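Side-chain contacts in hypothetical protein YCHN (PDB 1JX7), which is of unknown function, but assembles as a homohexamer, a dimer of trimers, and belongs to the DsrE/DsrF-like family: residues I61-M64 with L65-T69; G14-S17 with L18-L22; K76-K79 with T80-D83. All blocks are in the same frame, centred on the assembly; numbering follows the deposited sequence.

Contact 1 (I61-M64 with L65-T69); sequences IQQM and LEILT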
loop_
_atom_site.group_PDB
_atom_site.type_symbol
_atom_site.label_atom_id
_atom_site.label_comp_id
_atom_site.label_asym_id
_atom_site.label_seq_id
_atom_site.Cartn_x
_atom_site.Cartn_y
_atom_site.Cartn_z
ATOM N N ILE A 61 -7.220 -8.762 16.650
ATOM C CA ILE A 61 -8.332 -8.716 15.732
ATOM C C ILE A 61 -9.392 -9.763 16.026
ATOM O O ILE A 61 -10.599 -9.525 15.832
ATOM C CB ILE A 61 -7.790 -8.829 14.326
ATOM C CG1 ILE A 61 -7.138 -7.490 13.967
ATOM C CG2 ILE A 61 -8.871 -9.214 13.348
ATOM C CD1 ILE A 61 -6.083 -7.584 12.908
ATOM N N GLN A 62 -8.964 -10.916 16.523
ATOM C CA GLN A 62 -9.924 -11.964 16.830
ATOM C C GLN A 62 -10.907 -11.465 17.871
ATOM O O GLN A 62 -12.115 -11.598 17.701
ATOM C CB GLN A 62 -9.198 -13.186 17.360
ATOM C CG GLN A 62 -9.790 -14.465 16.863
ATOM C CD GLN A 62 -9.708 -15.570 17.871
ATOM O OE1 GLN A 62 -10.499 -15.623 18.806
ATOM N NE2 GLN A 62 -8.739 -16.460 17.699
ATOM N N GLN A 63 -10.388 -10.879 18.951
ATOM C CA GLN A 63 -11.209 -10.356 20.040
ATOM C C GLN A 63 -12.170 -9.264 19.589
ATOM O O GLN A 63 -13.316 -9.229 20.037
ATOM C CB GLN A 63 -10.335 -9.801 21.167
ATOM C CG GLN A 63 -11.131 -9.031 22.233
ATOM C CD GLN A 63 -10.247 -8.230 23.187
ATOM O OE1 GLN A 63 -9.644 -8.778 24.112
ATOM N NE2 GLN A 63 -10.163 -6.926 22.958
HETATM N N MSE A 64 -11.701 -8.377 18.718
HETATM C CA MSE A 64 -12.532 -7.291 18.219
HETATM C C MSE A 64 -13.706 -7.813 17.398
HETATM O O MSE A 64 -14.763 -7.187 17.331
HETATM C CB MSE A 64 -11.680 -6.303 17.402
HETATM C CG MSE A 64 -10.705 -5.500 18.260
HETATM SE SE MSE A 64 -9.569 -4.500 17.319
HETATM C CE MSE A 64 -8.722 -5.728 16.615
ATOM N N LEU A 65 -13.527 -8.976 16.781
ATOM C CA LEU A 65 -14.596 -9.573 15.993
ATOM C C LEU A 65 -15.589 -10.296 16.898
ATOM O O LEU A 65 -16.774 -10.361 16.602
ATOM C CB LEU A 65 -14.010 -10.551 14.960
ATOM C CG LEU A 65 -13.515 -9.843 13.694
ATOM C CD1 LEU A 65 -12.791 -10.840 12.792
ATOM C CD2 LEU A 65 -14.702 -9.212 12.962
ATOM N N GLU A 66 -15.097 -10.836 18.006
ATOM C CA GLU A 66 -15.959 -11.534 18.936
ATOM C C GLU A 66 -16.817 -10.504 19.661
ATOM O O GLU A 66 -17.998 -10.752 19.957
ATOM C CB GLU A 66 -15.117 -12.356 19.910
ATOM C CG GLU A 66 -14.168 -13.281 19.165
ATOM C CD GLU A 66 -13.517 -14.320 20.050
ATOM O OE1 GLU A 66 -12.998 -13.949 21.132
ATOM O OE2 GLU A 66 -13.513 -15.502 19.659
ATOM N N ILE A 67 -16.240 -9.339 19.927
ATOM C CA ILE A 67 -16.960 -8.247 20.571
ATOM C C ILE A 67 -18.133 -7.849 19.672
ATOM O O ILE A 67 -19.230 -7.572 20.149
ATOM C CB ILE A 67 -16.045 -7.007 20.773
ATOM C CG1 ILE A 67 -14.922 -7.329 21.747
ATOM C CG2 ILE A 67 -16.861 -5.836 21.292
ATOM C CD1 ILE A 67 -13.944 -6.205 21.947
ATOM N N LEU A 68 -17.898 -7.821 18.358
ATOM C CA LEU A 68 -18.932 -7.465 17.407
ATOM C C LEU A 68 -19.918 -8.599 17.141
ATOM O O LEU A 68 -21.119 -8.359 17.016
ATOM C CB LEU A 68 -18.311 -7.010 16.088
ATOM C CG LEU A 68 -17.779 -5.576 15.952
ATOM C CD1 LEU A 68 -16.987 -5.444 14.658
ATOM C CD2 LEU A 68 -18.932 -4.584 15.976
ATOM N N THR A 69 -19.445 -9.841 17.058
ATOM C CA THR A 69 -20.374 -10.926 16.794
ATOM C C THR A 69 -21.219 -11.282 18.015
ATOM O O THR A 69 -22.335 -11.786 17.869
ATOM C CB THR A 69 -19.667 -12.214 16.257
ATOM O OG1 THR A 69 -18.906 -12.841 17.298
ATOM C CG2 THR A 69 -18.762 -11.872 15.083
#
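I67 N donates to Q63 O at 2.9 Å, with an N-H...O angle of 154°, one of the i to i+4 backbone bonds that carry 61-64 into 65-69. E66 N reaches Q62 O at 3.1 Å. Q62 O also takes a weak second bond from L65 N, whose better acceptor is I61 O at 3.1 Å; one amide proton is thus divided between two successive carbonyls. M64 O is held less firmly: its bond from L68 N is weak and stretched to 3.4 Å. At the first residue of the helix, I61 N is hydrogen-bonded to the hydroxyl of Y13. This is helix 61-70, the crossover between parallel strands 36-41 and 75-78 of the five-stranded sheet, and its two flanks differ accordingly. On the buried flank, L65 rests on V75 of strand 75-78, while its CD1 approaches I61 CG2 at 4.3 Å, a light apolar touch one turn apart. The selenomethionine M64 packs on I26 of helix 17-31, where A25 receives L68. On the outer flank, Q63 keeps CG anti to its own nitrogen (chi1 171°), which sends an extended chain across I67; the aliphatic CG of Q63 lies 4.0 Å from I67 CD1. Further along, L65 O accepts two bonds from one residue, T69 N at 2.8 Å and, weakly, T69 OG1 at 3.3 Å. With chi1 at 71°, the T69 hydroxyl sits between its backbone N and carbonyl carbon and folds back on the preceding turn, where it meets that carbonyl alongside the main-chain donor.

Contact 2 (G14-S17 with L18-L22); sequences GSES and LFNSL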
loop_
_atom_site.group_PDB
_atom_site.type_symbol
_atom_site.label_atom_id
_atom_site.label_comp_id
_atom_site.label_asym_id
_atom_site.label_seq_id
_atom_site.Cartn_x
_atom_site.Cartn_y
_atom_site.Cartn_z
ATOM N N GLY A 14 -1.040 -6.533 9.383
ATOM C CA GLY A 14 -0.021 -6.029 8.498
ATOM C C GLY A 14 -0.359 -4.580 8.203
ATOM O O GLY A 14 0.528 -3.735 8.100
ATOM N N SER A 15 -1.632 -4.340 8.072
ATOM C CA SER A 15 -2.145 -3.003 7.799
ATOM C C SER A 15 -2.660 -2.384 9.084
ATOM O O SER A 15 -2.505 -2.941 10.171
ATOM C CB SER A 15 -3.287 -3.063 6.766
ATOM O OG SER A 15 -4.447 -3.736 7.267
ATOM N N GLU A 16 -3.280 -1.218 8.952
ATOM C CA GLU A 16 -3.857 -0.530 10.097
ATOM C C GLU A 16 -5.346 -0.339 9.777
ATOM O O GLU A 16 -6.191 -0.278 10.670
ATOM C CB GLU A 16 -3.179 0.831 10.270
ATOM C CG GLU A 16 -3.570 1.546 11.538
ATOM C CD GLU A 16 -2.416 1.669 12.502
ATOM O OE1 GLU A 16 -1.964 2.812 12.748
ATOM O OE2 GLU A 16 -1.959 0.622 13.005
ATOM N N SER A 17 -5.638 -0.249 8.489
ATOM C CA SER A 17 -6.990 -0.030 8.012
ATOM C C SER A 17 -8.009 -1.008 8.583
ATOM O O SER A 17 -9.083 -0.598 9.008
ATOM C CB SER A 17 -6.994 -0.094 6.481
ATOM O OG SER A 17 -6.230 -1.200 6.024
ATOM N N LEU A 18 -7.682 -2.293 8.595
ATOM C CA LEU A 18 -8.601 -3.293 9.115
ATOM C C LEU A 18 -8.853 -3.031 10.595
ATOM O O LEU A 18 -9.998 -3.019 11.052
ATOM C CB LEU A 18 -8.005 -4.683 8.933
ATOM C CG LEU A 18 -8.955 -5.873 8.983
ATOM C CD1 LEU A 18 -8.122 -7.140 9.116
ATOM C CD2 LEU A 18 -9.918 -5.756 10.161
ATOM N N PHE A 19 -7.770 -2.822 11.340
ATOM C CA PHE A 19 -7.850 -2.551 12.764
ATOM C C PHE A 19 -8.747 -1.341 13.011
ATOM O O PHE A 19 -9.593 -1.362 13.910
ATOM C CB PHE A 19 -6.453 -2.281 13.327
ATOM C CG PHE A 19 -6.451 -1.771 14.748
ATOM C CD1 PHE A 19 -7.065 -2.502 15.766
ATOM C CD2 PHE A 19 -5.853 -0.557 15.060
ATOM C CE1 PHE A 19 -7.071 -2.029 17.080
ATOM C CE2 PHE A 19 -5.849 -0.078 16.363
ATOM C CZ PHE A 19 -6.467 -0.806 17.375
ATOM N N ASN A 20 -8.570 -0.291 12.219
ATOM C CA ASN A 20 -9.385 0.905 12.380
ATOM C C ASN A 20 -10.865 0.658 12.091
ATOM O O ASN A 20 -11.730 1.227 12.750
ATOM C CB ASN A 20 -8.866 2.043 11.492
ATOM C CG ASN A 20 -7.621 2.696 12.049
ATOM O OD1 ASN A 20 -7.410 2.716 13.267
ATOM N ND2 ASN A 20 -6.799 3.252 11.166
ATOM N N SER A 21 -11.149 -0.185 11.104
ATOM C CA SER A 21 -12.514 -0.495 10.731
ATOM C C SER A 21 -13.254 -1.079 11.906
ATOM O O SER A 21 -14.367 -0.669 12.203
ATOM C CB SER A 21 -12.546 -1.501 9.594
ATOM O OG SER A 21 -12.310 -0.853 8.369
ATOM N N LEU A 22 -12.616 -2.037 12.563
ATOM C CA LEU A 22 -13.187 -2.722 13.719
ATOM C C LEU A 22 -13.313 -1.808 14.934
ATOM O O LEU A 22 -14.281 -1.883 15.687
ATOM C CB LEU A 22 -12.335 -3.943 14.064
ATOM C CG LEU A 22 -12.316 -4.972 12.931
ATOM C CD1 LEU A 22 -11.457 -6.163 13.316
ATOM C CD2 LEU A 22 -13.746 -5.409 12.636
HETATM O O HOH W 1 -5.076 -4.531 10.962
#
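N20 N binds E16 O at 2.8 Å, with an N-H...O angle of 160°. E16 holds the N-cap position of helix 17-31, so this bond closes its first turn, and the next follows directly: S21 N to S17 O at 3.0 Å. F19 N, just before N20, bonds weakly to a water at 3.2 Å; the same water donates to S15 O at 3.1 Å and so bridges the incoming loop to the helix. The S15 hydroxyl stands beside the start of the helix, with OG 4.0 Å from L18 CB, but its main partner is the backbone oxygen of A11; S17 OG gives the S15 hydroxyl a weak further bond. E16 and N20 run across one another, CG of E16 lying 3.7 Å from ND2 of N20, with carboxylate and amide planes 63° apart. With CG anti to the backbone N (chi1 -172°) and a bend at chi2, the E16 chain reaches the third subunit of the hexamer. There E16 OE1 and N20 ND2 both hydrogen-bond the hydroxyl of S43 of that subunit, a convergence consistent with a single serine accepting from the amide and giving its proton to the carboxylate.

Contact 3 (K76-K79 with T80-D83); sequences KLCK and TCTD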
loop_
_atom_site.group_PDB
_atom_site.type_symbol
_atom_site.label_atom_id
_atom_site.label_comp_id
_atom_site.label_asym_id
_atom_site.label_seq_id
_atom_site.Cartn_x
_atom_site.Cartn_y
_atom_site.Cartn_z
ATOM N N LYS A 76 -19.517 -10.903 7.444
ATOM C CA LYS A 76 -19.409 -11.802 6.299
ATOM C C LYS A 76 -18.063 -11.771 5.585
ATOM O O LYS A 76 -17.496 -10.692 5.343
ATOM C CB LYS A 76 -20.533 -11.487 5.297
ATOM C CG LYS A 76 -21.922 -11.918 5.758
ATOM C CD LYS A 76 -21.999 -13.434 5.848
ATOM C CE LYS A 76 -23.404 -13.921 6.150
ATOM N NZ LYS A 76 -23.498 -15.421 6.089
ATOM N N LEU A 77 -17.549 -12.942 5.262
ATOM C CA LEU A 77 -16.282 -13.066 4.546
ATOM C C LEU A 77 -16.638 -13.418 3.096
ATOM O O LEU A 77 -17.454 -14.306 2.856
ATOM C CB LEU A 77 -15.417 -14.175 5.143
ATOM C CG LEU A 77 -15.149 -14.205 6.645
ATOM C CD1 LEU A 77 -14.189 -15.340 6.948
ATOM C CD2 LEU A 77 -14.557 -12.902 7.117
ATOM N N CYS A 78 -16.023 -12.726 2.134
ATOM C CA CYS A 78 -16.305 -12.970 0.722
ATOM C C CYS A 78 -15.900 -14.360 0.261
ATOM O O CYS A 78 -14.745 -14.773 0.402
ATOM C CB CYS A 78 -15.611 -11.921 -0.143
ATOM S SG CYS A 78 -16.213 -11.895 -1.842
ATOM N N LYS A 79 -16.867 -15.072 -0.314
ATOM C CA LYS A 79 -16.689 -16.431 -0.813
ATOM C C LYS A 79 -15.489 -16.620 -1.761
ATOM O O LYS A 79 -14.616 -17.451 -1.519
ATOM C CB LYS A 79 -17.972 -16.856 -1.512
ATOM C CG LYS A 79 -17.968 -18.261 -2.044
ATOM C CD LYS A 79 -17.929 -19.264 -0.924
ATOM C CE LYS A 79 -18.437 -20.589 -1.432
ATOM N NZ LYS A 79 -19.726 -20.335 -2.132
ATOM N N THR A 80 -15.454 -15.849 -2.846
ATOM C CA THR A 80 -14.361 -15.995 -3.795
ATOM C C THR A 80 -13.014 -15.733 -3.143
ATOM O O THR A 80 -12.031 -16.395 -3.465
ATOM C CB THR A 80 -14.527 -15.049 -5.008
ATOM O OG1 THR A 80 -14.880 -13.739 -4.564
ATOM C CG2 THR A 80 -15.599 -15.586 -5.937
ATOM N N CYS A 81 -12.966 -14.780 -2.230
ATOM C CA CYS A 81 -11.725 -14.446 -1.548
ATOM C C CYS A 81 -11.240 -15.577 -0.645
ATOM O O CYS A 81 -10.088 -15.996 -0.740
ATOM C CB CYS A 81 -11.901 -13.161 -0.723
ATOM S SG CYS A 81 -12.200 -11.668 -1.705
ATOM N N THR A 82 -12.121 -16.067 0.226
ATOM C CA THR A 82 -11.762 -17.138 1.145
ATOM C C THR A 82 -11.342 -18.408 0.417
ATOM O O THR A 82 -10.426 -19.107 0.859
ATOM C CB THR A 82 -12.928 -17.494 2.083
ATOM O OG1 THR A 82 -14.004 -18.051 1.330
ATOM C CG2 THR A 82 -13.423 -16.269 2.800
ATOM N N ASP A 83 -12.012 -18.725 -0.701
ATOM C CA ASP A 83 -11.669 -19.919 -1.462
ATOM C C ASP A 83 -10.233 -19.826 -1.983
ATOM O O ASP A 83 -9.470 -20.788 -1.926
ATOM C CB ASP A 83 -12.607 -20.112 -2.655
ATOM C CG ASP A 83 -14.047 -20.314 -2.236
ATOM O OD1 ASP A 83 -14.319 -21.176 -1.380
ATOM O OD2 ASP A 83 -14.925 -19.608 -2.785
#
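K79 O accepts D83 N at 3.0 Å, and C78 O accepts T82 N at 2.9 Å in an almost straight bond, N-H...O 173°. These two bonds wind the chain into a helix directly after the strand. K79 lays its methylenes beside the carboxylate, CG 3.4 Å from D83 OD2, yet its chain, bent at chi2 (67°) and chi4, leaves NZ 4.9 Å from that oxygen, too far for a salt bridge. C78 CB meets C81 SG at 3.8 Å, while the two sulfurs stand 4.0 Å apart as free thiols. The arrangement, C78 ending strand 75-78 at the N-cap position of helix 79-84, recalls the thioredoxin-type CxxC, though a redox role is unproven; strand and helix begin a beta-alpha-beta unit completed by strand 96-99. T82 CG2 packs on L77 CB at 3.7 Å. In the second shell, S88 OG bonds both T82 OG1 and D83 OD1. An alanine at D83 would take away the carboxylate, and S88 would probably lose one of its partners and the K79 chain the group it lies against. Beyond this, T80 OG1 is bonded by R23 of the fifth subunit, and D83 packs on K54 of the fourth.

From the N terminus the chain meets contact 2, then contact 1, then contact 3; they lie in series, none enclosing or crossing another, and each closes only a helical turn. Contact 2 starts helix 17-31 after strand 3-8. Contact 1 lies in helix 61-70, against the same helix: M64 SE is 3.5 Å from F19 CE1, and L22 CD2 lies 3.9 Å from L65 CD2. Contact 3 turns strand 75-78, the next element after helix 61-70, into helix 79-84. Its centre is about 18 Å from those of both others and it touches neither; contacts 1 and 3 lie on opposite sides of the chain's centre.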